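PDB 4H0O: acetate kinase from Entamoeba histolytica, which is a pyrophosphate-dependent acetate kinase that probably interconverts acetate and acetyl phosphate with the aid of magnesium. Local coordinates for residues Tyr28-Ser42 with Glu51-Ile63. Numbering follows the deposited sequence.
Sequences YKVFCSDNIVCSGKS and EKPFIEHHLNGQI
Tyr28 reaches across strand 36-44 to His57, its OH lying 2.7 Å from His57 ND1 in a hydrogen bond for which either atom could supply the proton. The rings meet rim to rim with their planes at 56°, so the bond, not stacking, pairs them. Tyr28 CG sits between its own backbone N and carbonyl carbon (chi1 81°), which sets one face of the phenol against the backbone of Ser39 and of Gly40, which has no side chain; Gly40 N is 3.3 Å above the ring plane of Tyr28 but offset toward its rim.

Strands 38-41 and 54-59 run antiparallel. Ser39 and His58 form one hydrogen-bonded pair, in which His58 N to Ser39 O is short and almost straight (2.7 Å, 176° at the hydrogen). Lys41 and Glu56 form the other: Glu56 N to Lys41 O measures 3.0 Å, whereas the return bond from Lys41 N to Glu56 O is longer, and the donor is tilted out of the Glu56 carbonyl plane.

On the face bearing Ser39, His58 CB packs 3.6 Å from Ser39 OG. The His58 imidazole is turned along its own strand, where NE2 donates to Glu56 OE2 at 2.8 Å; the carboxylate oxygen is approached from above its plane. On the other face Leu59 CD1 lies 4.1 Å from Cys38 SG, and Phe83 stacks with His57.

This is a β-hairpin pairing within the mixed sheet of the N-terminal ribonuclease H-like domain, whose strand 26-31 flanks strand 36-44. The buried Tyr28–His57 side-chain bond links strands 26-31 and 54-59 across the middle strand, which is itself held to both by backbone hydrogen bonds.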
ATOM      1  N   TYR B  28     -17.185  -5.000 -32.341  1.00 38.87           N
ATOM      2  CA  TYR B  28     -18.303  -4.076 -32.184  1.00 38.83           C
ATOM      3  C   TYR B  28     -19.589  -4.817 -31.859  1.00 38.48           C
ATOM      4  O   TYR B  28     -19.727  -6.004 -32.157  1.00 33.35           O
ATOM      5  CB  TYR B  28     -18.509  -3.236 -33.451  1.00 35.12           C
ATOM      6  CG  TYR B  28     -19.273  -3.946 -34.554  1.00 40.22           C
ATOM      7  CD1 TYR B  28     -18.609  -4.726 -35.492  1.00 37.52           C
ATOM      8  CD2 TYR B  28     -20.655  -3.822 -34.666  1.00 39.39           C
ATOM      9  CE1 TYR B  28     -19.299  -5.367 -36.502  1.00 42.09           C
ATOM     10  CE2 TYR B  28     -21.354  -4.465 -35.667  1.00 43.93           C
ATOM     11  CZ  TYR B  28     -20.672  -5.233 -36.583  1.00 45.58           C
ATOM     12  OH  TYR B  28     -21.364  -5.869 -37.585  1.00 40.37           O
ATOM     13  N   LYS B  29     -20.534  -4.104 -31.260  1.00 41.73           N
ATOM     14  CA  LYS B  29     -21.875  -4.626 -31.055  1.00 44.80           C
ATOM     15  C   LYS B  29     -22.889  -3.523 -31.331  1.00 44.82           C
ATOM     16  O   LYS B  29     -22.590  -2.339 -31.157  1.00 38.05           O
ATOM     17  CB  LYS B  29     -22.043  -5.151 -29.626  1.00 52.05           C
ATOM     18  CG  LYS B  29     -21.264  -6.420 -29.315  1.00 50.24           C
ATOM     19  CD  LYS B  29     -21.647  -6.973 -27.946  1.00 63.06           C
ATOM     20  CE  LYS B  29     -20.804  -8.182 -27.564  1.00 66.02           C
ATOM     21  NZ  LYS B  29     -21.052  -9.349 -28.457  1.00 74.84           N
ATOM     22  N   VAL B  30     -24.079  -3.912 -31.778  1.00 37.37           N
ATOM     23  CA  VAL B  30     -25.177  -2.965 -31.930  1.00 39.65           C
ATOM     24  C   VAL B  30     -26.322  -3.382 -31.014  1.00 43.61           C
ATOM     25  O   VAL B  30     -26.714  -4.553 -30.994  1.00 42.33           O
ATOM     26  CB  VAL B  30     -25.675  -2.875 -33.389  1.00 45.27           C
ATOM     27  CG1 VAL B  30     -26.792  -1.844 -33.505  1.00 35.79           C
ATOM     28  CG2 VAL B  30     -24.531  -2.509 -34.316  1.00 36.19           C
ATOM     29  N   PHE B  31     -26.844  -2.430 -30.246  1.00 40.31           N
ATOM     30  CA  PHE B  31     -27.930  -2.726 -29.318  1.00 43.98           C
ATOM     31  C   PHE B  31     -29.246  -2.072 -29.727  1.00 41.87           C
ATOM     32  O   PHE B  31     -29.272  -0.923 -30.175  1.00 43.66           O
ATOM     33  CB  PHE B  31     -27.566  -2.286 -27.896  1.00 41.77           C
ATOM     34  CG  PHE B  31     -26.442  -3.070 -27.283  1.00 49.90           C
ATOM     35  CD1 PHE B  31     -26.695  -4.237 -26.576  1.00 44.42           C
ATOM     36  CD2 PHE B  31     -25.132  -2.634 -27.400  1.00 45.80           C
ATOM     37  CE1 PHE B  31     -25.658  -4.956 -26.004  1.00 47.28           C
ATOM     38  CE2 PHE B  31     -24.092  -3.347 -26.832  1.00 45.58           C
ATOM     39  CZ  PHE B  31     -24.354  -4.510 -26.134  1.00 47.05           C
ATOM     40  N   CYS B  32     -30.334  -2.819 -29.568  1.00 49.85           N
ATOM     41  CA  CYS B  32     -31.678  -2.270 -29.686  1.00 49.89           C
ATOM     42  C   CYS B  32     -32.498  -2.783 -28.508  1.00 51.35           C
ATOM     43  O   CYS B  32     -32.806  -3.976 -28.434  1.00 53.80           O
ATOM     44  CB  CYS B  32     -32.327  -2.679 -31.008  1.00 49.88           C
ATOM     45  SG  CYS B  32     -33.868  -1.805 -31.371  1.00 57.53           S
ATOM     46  N   SER B  33     -32.835  -1.880 -27.589  1.00 52.76           N
ATOM     47  CA  SER B  33     -33.498  -2.239 -26.331  1.00 54.22           C
ATOM     48  C   SER B  33     -32.760  -3.341 -25.575  1.00 64.09           C
ATOM     49  O   SER B  33     -33.287  -4.441 -25.398  1.00 65.79           O
ATOM     50  CB  SER B  33     -34.959  -2.640 -26.562  1.00 56.42           C
ATOM     51  OG  SER B  33     -35.783  -1.495 -26.695  1.00 69.63           O
ATOM     52  N   ASP B  34     -31.537  -3.037 -25.147  1.00 60.33           N
ATOM     53  CA  ASP B  34     -30.725  -3.946 -24.334  1.00 66.28           C
ATOM     54  C   ASP B  34     -30.418  -5.303 -24.981  1.00 57.52           C
ATOM     55  O   ASP B  34     -29.963  -6.223 -24.302  1.00 68.02           O
ATOM     56  CB  ASP B  34     -31.360  -4.156 -22.952  1.00 74.86           C
ATOM     57  CG  ASP B  34     -31.485  -2.866 -22.162  1.00 80.06           C
ATOM     58  OD1 ASP B  34     -30.640  -1.966 -22.349  1.00 76.44           O
ATOM     59  OD2 ASP B  34     -32.429  -2.755 -21.350  1.00 82.03           O
ATOM     60  N   ASN B  35     -30.656  -5.427 -26.284  1.00 59.05           N
ATOM     61  CA  ASN B  35     -30.349  -6.671 -26.988  1.00 58.80           C
ATOM     62  C   ASN B  35     -29.460  -6.459 -28.213  1.00 56.12           C
ATOM     63  O   ASN B  35     -29.548  -5.432 -28.889  1.00 52.03           O
ATOM     64  CB  ASN B  35     -31.634  -7.399 -27.387  1.00 66.61           C
ATOM     65  CG  ASN B  35     -31.380  -8.827 -27.828  1.00 74.62           C
ATOM     66  OD1 ASN B  35     -30.888  -9.071 -28.930  1.00 86.19           O
ATOM     67  ND2 ASN B  35     -31.724  -9.782 -26.970  1.00 71.78           N
ATOM     68  N   ILE B  36     -28.610  -7.444 -28.489  1.00 59.72           N
ATOM     69  CA  ILE B  36     -27.678  -7.389 -29.611  1.00 60.58           C
ATOM     70  C   ILE B  36     -28.362  -7.793 -30.917  1.00 56.75           C
ATOM     71  O   ILE B  36     -28.974  -8.857 -31.000  1.00 58.52           O
ATOM     72  CB  ILE B  36     -26.472  -8.316 -29.367  1.00 47.99           C
ATOM     73  CG1 ILE B  36     -25.799  -7.968 -28.036  1.00 53.61           C
ATOM     74  CG2 ILE B  36     -25.480  -8.219 -30.512  1.00 39.82           C
ATOM     75  CD1 ILE B  36     -24.670  -8.905 -27.650  1.00 53.35           C
ATOM     76  N   VAL B  37     -28.251  -6.937 -31.929  1.00 52.45           N
ATOM     77  CA  VAL B  37     -28.846  -7.205 -33.235  1.00 45.25           C
ATOM     78  C   VAL B  37     -27.768  -7.492 -34.277  1.00 42.78           C
ATOM     79  O   VAL B  37     -28.017  -8.171 -35.274  1.00 60.34           O
ATOM     80  CB  VAL B  37     -29.739  -6.035 -33.706  1.00 52.08           C
ATOM     81  CG1 VAL B  37     -30.873  -5.818 -32.728  1.00 54.20           C
ATOM     82  CG2 VAL B  37     -28.926  -4.760 -33.845  1.00 44.23           C
ATOM     83  N   CYS B  38     -26.569  -6.971 -34.030  1.00 42.54           N
ATOM     84  CA  CYS B  38     -25.433  -7.181 -34.918  1.00 46.10           C
ATOM     85  C   CYS B  38     -24.134  -7.062 -34.127  1.00 48.70           C
ATOM     86  O   CYS B  38     -24.053  -6.288 -33.170  1.00 54.55           O
ATOM     87  CB  CYS B  38     -25.452  -6.159 -36.059  1.00 45.19           C
ATOM     88  SG  CYS B  38     -24.357  -6.550 -37.448  1.00 58.92           S
ATOM     89  N   SER B  39     -23.127  -7.839 -34.522  1.00 42.41           N
ATOM     90  CA  SER B  39     -21.822  -7.816 -33.867  1.00 43.89           C
ATOM     91  C   SER B  39     -20.762  -8.352 -34.822  1.00 49.35           C
ATOM     92  O   SER B  39     -21.087  -9.022 -35.804  1.00 53.43           O
ATOM     93  CB  SER B  39     -21.840  -8.650 -32.585  1.00 41.16           C
ATOM     94  OG  SER B  39     -21.940 -10.032 -32.878  1.00 58.21           O
ATOM     95  N   GLY B  40     -19.495  -8.064 -34.542  1.00 43.44           N
ATOM     96  CA  GLY B  40     -18.436  -8.510 -35.426  1.00 51.09           C
ATOM     97  C   GLY B  40     -17.029  -8.319 -34.905  1.00 39.74           C
ATOM     98  O   GLY B  40     -16.803  -7.591 -33.937  1.00 45.33           O
ATOM     99  N   LYS B  41     -16.081  -8.987 -35.556  1.00 44.31           N
ATOM    100  CA  LYS B  41     -14.668  -8.879 -35.215  1.00 44.57           C
ATOM    101  C   LYS B  41     -13.860  -8.762 -36.501  1.00 42.12           C
ATOM    102  O   LYS B  41     -14.120  -9.479 -37.471  1.00 50.40           O
ATOM    103  CB  LYS B  41     -14.215 -10.106 -34.416  1.00 53.91           C
ATOM    104  CG  LYS B  41     -15.051 -10.399 -33.173  1.00 59.82           C
ATOM    105  CD  LYS B  41     -14.662 -11.722 -32.522  1.00 67.02           C
ATOM    106  CE  LYS B  41     -15.539 -12.023 -31.311  1.00 70.95           C
ATOM    107  NZ  LYS B  41     -15.252 -13.366 -30.728  1.00 74.98           N
ATOM    108  N   SER B  42     -12.889  -7.853 -36.514  1.00 47.20           N
ATOM    109  CA  SER B  42     -12.034  -7.669 -37.681  1.00 43.43           C
ATOM    110  C   SER B  42     -10.841  -8.614 -37.607  1.00 45.71           C
ATOM    111  O   SER B  42     -10.580  -9.205 -36.558  1.00 52.21           O
ATOM    112  CB  SER B  42     -11.535  -6.231 -37.756  1.00 40.15           C
ATOM    113  OG  SER B  42     -10.615  -5.963 -36.714  1.00 47.92           O
ATOM    114  N   GLU B  51      -7.940 -19.439 -47.101  1.00 90.39           N
ATOM    115  CA  GLU B  51      -8.618 -18.156 -47.204  1.00 82.71           C
ATOM    116  C   GLU B  51      -7.768 -16.983 -46.694  1.00 80.39           C
ATOM    117  O   GLU B  51      -6.631 -17.168 -46.253  1.00 73.86           O
ATOM    118  CB  GLU B  51      -9.911 -18.251 -46.390  1.00 81.35           C
ATOM    119  CG  GLU B  51     -11.028 -17.319 -46.792  1.00 83.40           C
ATOM    120  CD  GLU B  51     -11.876 -16.923 -45.602  1.00 80.60           C
ATOM    121  OE1 GLU B  51     -12.634 -17.776 -45.093  1.00 80.86           O
ATOM    122  OE2 GLU B  51     -11.768 -15.759 -45.167  1.00 83.93           O
ATOM    123  N   LYS B  52      -8.342 -15.783 -46.753  1.00 74.55           N
ATOM    124  CA  LYS B  52      -7.688 -14.547 -46.336  1.00 70.52           C
ATOM    125  C   LYS B  52      -8.201 -14.113 -44.960  1.00 74.86           C
ATOM    126  O   LYS B  52      -9.157 -14.698 -44.448  1.00 73.30           O
ATOM    127  CB  LYS B  52      -7.992 -13.449 -47.360  1.00 62.30           C
ATOM    128  CG  LYS B  52      -7.824 -13.874 -48.808  1.00 65.48           C
ATOM    129  CD  LYS B  52      -8.132 -12.716 -49.745  1.00 55.54           C
ATOM    130  CE  LYS B  52      -8.332 -13.191 -51.174  1.00 60.58           C
ATOM    131  NZ  LYS B  52      -8.864 -12.099 -52.036  1.00 62.23           N
ATOM    132  N   PRO B  53      -7.572 -13.089 -44.350  1.00 69.44           N
ATOM    133  CA  PRO B  53      -8.183 -12.550 -43.129  1.00 68.91           C
ATOM    134  C   PRO B  53      -9.482 -11.832 -43.479  1.00 69.46           C
ATOM    135  O   PRO B  53      -9.626 -11.350 -44.605  1.00 58.33           O
ATOM    136  CB  PRO B  53      -7.139 -11.552 -42.622  1.00 60.93           C
ATOM    137  CG  PRO B  53      -6.351 -11.181 -43.828  1.00 69.35           C
ATOM    138  CD  PRO B  53      -6.289 -12.429 -44.655  1.00 63.32           C
ATOM    139  N   PHE B  54     -10.414 -11.765 -42.535  1.00 56.42           N
ATOM    140  CA  PHE B  54     -11.739 -11.242 -42.831  1.00 56.93           C
ATOM    141  C   PHE B  54     -12.418 -10.662 -41.600  1.00 57.38           C
ATOM    142  O   PHE B  54     -12.034 -10.957 -40.467  1.00 49.94           O
ATOM    143  CB  PHE B  54     -12.619 -12.353 -43.417  1.00 56.49           C
ATOM    144  CG  PHE B  54     -12.832 -13.513 -42.482  1.00 56.55           C
ATOM    145  CD1 PHE B  54     -11.882 -14.516 -42.373  1.00 60.09           C
ATOM    146  CD2 PHE B  54     -13.982 -13.601 -41.713  1.00 51.24           C
ATOM    147  CE1 PHE B  54     -12.071 -15.584 -41.519  1.00 60.75           C
ATOM    148  CE2 PHE B  54     -14.177 -14.667 -40.853  1.00 53.41           C
ATOM    149  CZ  PHE B  54     -13.221 -15.660 -40.759  1.00 57.74           C
ATOM    150  N   ILE B  55     -13.433  -9.834 -41.832  1.00 56.46           N
ATOM    151  CA  ILE B  55     -14.324  -9.407 -40.763  1.00 53.61           C
ATOM    152  C   ILE B  55     -15.484 -10.391 -40.691  1.00 52.99           C
ATOM    153  O   ILE B  55     -16.137 -10.665 -41.699  1.00 51.27           O
ATOM    154  CB  ILE B  55     -14.872  -7.989 -41.001  1.00 49.24           C
ATOM    155  CG1 ILE B  55     -13.722  -7.006 -41.231  1.00 44.06           C
ATOM    156  CG2 ILE B  55     -15.727  -7.542 -39.821  1.00 46.43           C
ATOM    157  CD1 ILE B  55     -14.168  -5.581 -41.470  1.00 49.84           C
ATOM    158  N   GLU B  56     -15.730 -10.940 -39.506  1.00 50.87           N
ATOM    159  CA  GLU B  56     -16.854 -11.847 -39.328  1.00 47.40           C
ATOM    160  C   GLU B  56     -18.037 -11.100 -38.729  1.00 58.37           C
ATOM    161  O   GLU B  56     -17.958 -10.588 -37.614  1.00 59.83           O
ATOM    162  CB  GLU B  56     -16.466 -13.027 -38.436  1.00 51.56           C
ATOM    163  CG  GLU B  56     -17.611 -13.988 -38.138  1.00 64.61           C
ATOM    164  CD  GLU B  56     -17.131 -15.315 -37.578  1.00 72.78           C
ATOM    165  OE1 GLU B  56     -15.901 -15.532 -37.529  1.00 72.61           O
ATOM    166  OE2 GLU B  56     -17.983 -16.142 -37.191  1.00 76.17           O
ATOM    167  N   HIS B  57     -19.133 -11.036 -39.474  1.00 52.88           N
ATOM    168  CA  HIS B  57     -20.327 -10.365 -38.982  1.00 51.00           C
ATOM    169  C   HIS B  57     -21.388 -11.362 -38.529  1.00 51.84           C
ATOM    170  O   HIS B  57     -21.672 -12.342 -39.221  1.00 58.79           O
ATOM    171  CB  HIS B  57     -20.893  -9.431 -40.051  1.00 50.15           C
ATOM    172  CG  HIS B  57     -20.012  -8.262 -40.360  1.00 46.82           C
ATOM    173  ND1 HIS B  57     -19.957  -7.139 -39.565  1.00 45.81           N
ATOM    174  CD2 HIS B  57     -19.155  -8.038 -41.386  1.00 47.57           C
ATOM    175  CE1 HIS B  57     -19.103  -6.275 -40.084  1.00 44.58           C
ATOM    176  NE2 HIS B  57     -18.605  -6.796 -41.191  1.00 49.30           N
ATOM    177  N   HIS B  58     -21.956 -11.112 -37.353  1.00 55.16           N
ATOM    178  CA  HIS B  58     -23.084 -11.889 -36.861  1.00 50.27           C
ATOM    179  C   HIS B  58     -24.325 -11.002 -36.899  1.00 59.92           C
ATOM    180  O   HIS B  58     -24.415 -10.001 -36.183  1.00 54.26           O
ATOM    181  CB  HIS B  58     -22.807 -12.425 -35.451  1.00 52.79           C
ATOM    182  CG  HIS B  58     -21.717 -13.457 -35.409  1.00 65.03           C
ATOM    183  ND1 HIS B  58     -21.302 -14.056 -34.233  1.00 68.50           N
ATOM    184  CD2 HIS B  58     -20.967 -13.994 -36.391  1.00 67.69           C
ATOM    185  CE1 HIS B  58     -20.339 -14.915 -34.505  1.00 71.17           C
ATOM    186  NE2 HIS B  58     -20.111 -14.902 -35.803  1.00 67.48           N
ATOM    187  N   LEU B  59     -25.266 -11.365 -37.766  1.00 64.60           N
ATOM    188  CA  LEU B  59     -26.437 -10.540 -38.038  1.00 67.83           C
ATOM    189  C   LEU B  59     -27.694 -11.397 -38.129  1.00 74.34           C
ATOM    190  O   LEU B  59     -27.811 -12.240 -39.024  1.00 68.25           O
ATOM    191  CB  LEU B  59     -26.235  -9.759 -39.340  1.00 62.77           C
ATOM    192  CG  LEU B  59     -27.424  -8.979 -39.905  1.00 66.75           C
ATOM    193  CD1 LEU B  59     -27.931  -7.958 -38.900  1.00 64.13           C
ATOM    194  CD2 LEU B  59     -27.043  -8.302 -41.218  1.00 62.88           C
ATOM    195  N   ASN B  60     -28.613 -11.175 -37.194  1.00 78.25           N
ATOM    196  CA  ASN B  60     -29.858 -11.930 -37.124  1.00 80.29           C
ATOM    197  C   ASN B  60     -29.615 -13.430 -37.188  1.00 83.57           C
ATOM    198  O   ASN B  60     -29.353 -14.076 -36.174  1.00 83.62           O
ATOM    199  CB  ASN B  60     -30.808 -11.502 -38.244  1.00 80.33           C
ATOM    200  CG  ASN B  60     -32.214 -12.035 -38.051  1.00 90.66           C
ATOM    201  OD1 ASN B  60     -32.671 -12.219 -36.924  1.00 86.02           O
ATOM    202  ND2 ASN B  60     -32.907 -12.288 -39.156  1.00 81.96           N
ATOM    203  N   GLY B  61     -29.705 -13.975 -38.395  1.00 80.84           N
ATOM    204  CA  GLY B  61     -29.486 -15.386 -38.628  1.00 78.15           C
ATOM    205  C   GLY B  61     -28.086 -15.917 -38.386  1.00 75.83           C
ATOM    206  O   GLY B  61     -27.894 -16.764 -37.513  1.00 66.10           O
ATOM    207  N   GLN B  62     -27.105 -15.492 -39.180  1.00 74.48           N
ATOM    208  CA  GLN B  62     -25.802 -16.161 -39.130  1.00 70.18           C
ATOM    209  C   GLN B  62     -24.542 -15.333 -39.408  1.00 68.84           C
ATOM    210  O   GLN B  62     -24.469 -14.144 -39.096  1.00 62.13           O
ATOM    211  CB  GLN B  62     -25.812 -17.390 -40.047  1.00 78.37           C
ATOM    212  CG  GLN B  62     -24.555 -18.241 -39.959  1.00 73.07           C
ATOM    213  CD  GLN B  62     -24.670 -19.531 -40.747  1.00 82.22           C
ATOM    214  OE1 GLN B  62     -25.726 -19.846 -41.295  1.00 78.95           O
ATOM    215  NE2 GLN B  62     -23.577 -20.285 -40.809  1.00 84.95           N
ATOM    216  N   ILE B  63     -23.552 -16.006 -39.993  1.00 69.27           N
ATOM    217  CA  ILE B  63     -22.194 -15.502 -40.143  1.00 64.29           C
ATOM    218  C   ILE B  63     -21.936 -14.955 -41.548  1.00 63.16           C
ATOM    219  O   ILE B  63     -22.144 -15.653 -42.542  1.00 66.58           O
ATOM    220  CB  ILE B  63     -21.165 -16.619 -39.839  1.00 67.05           C
ATOM    221  CG1 ILE B  63     -21.119 -16.930 -38.339  1.00 71.57           C
ATOM    222  CG2 ILE B  63     -19.782 -16.235 -40.332  1.00 70.65           C
ATOM    223  CD1 ILE B  63     -22.180 -17.905 -37.857  1.00 67.50           C
TER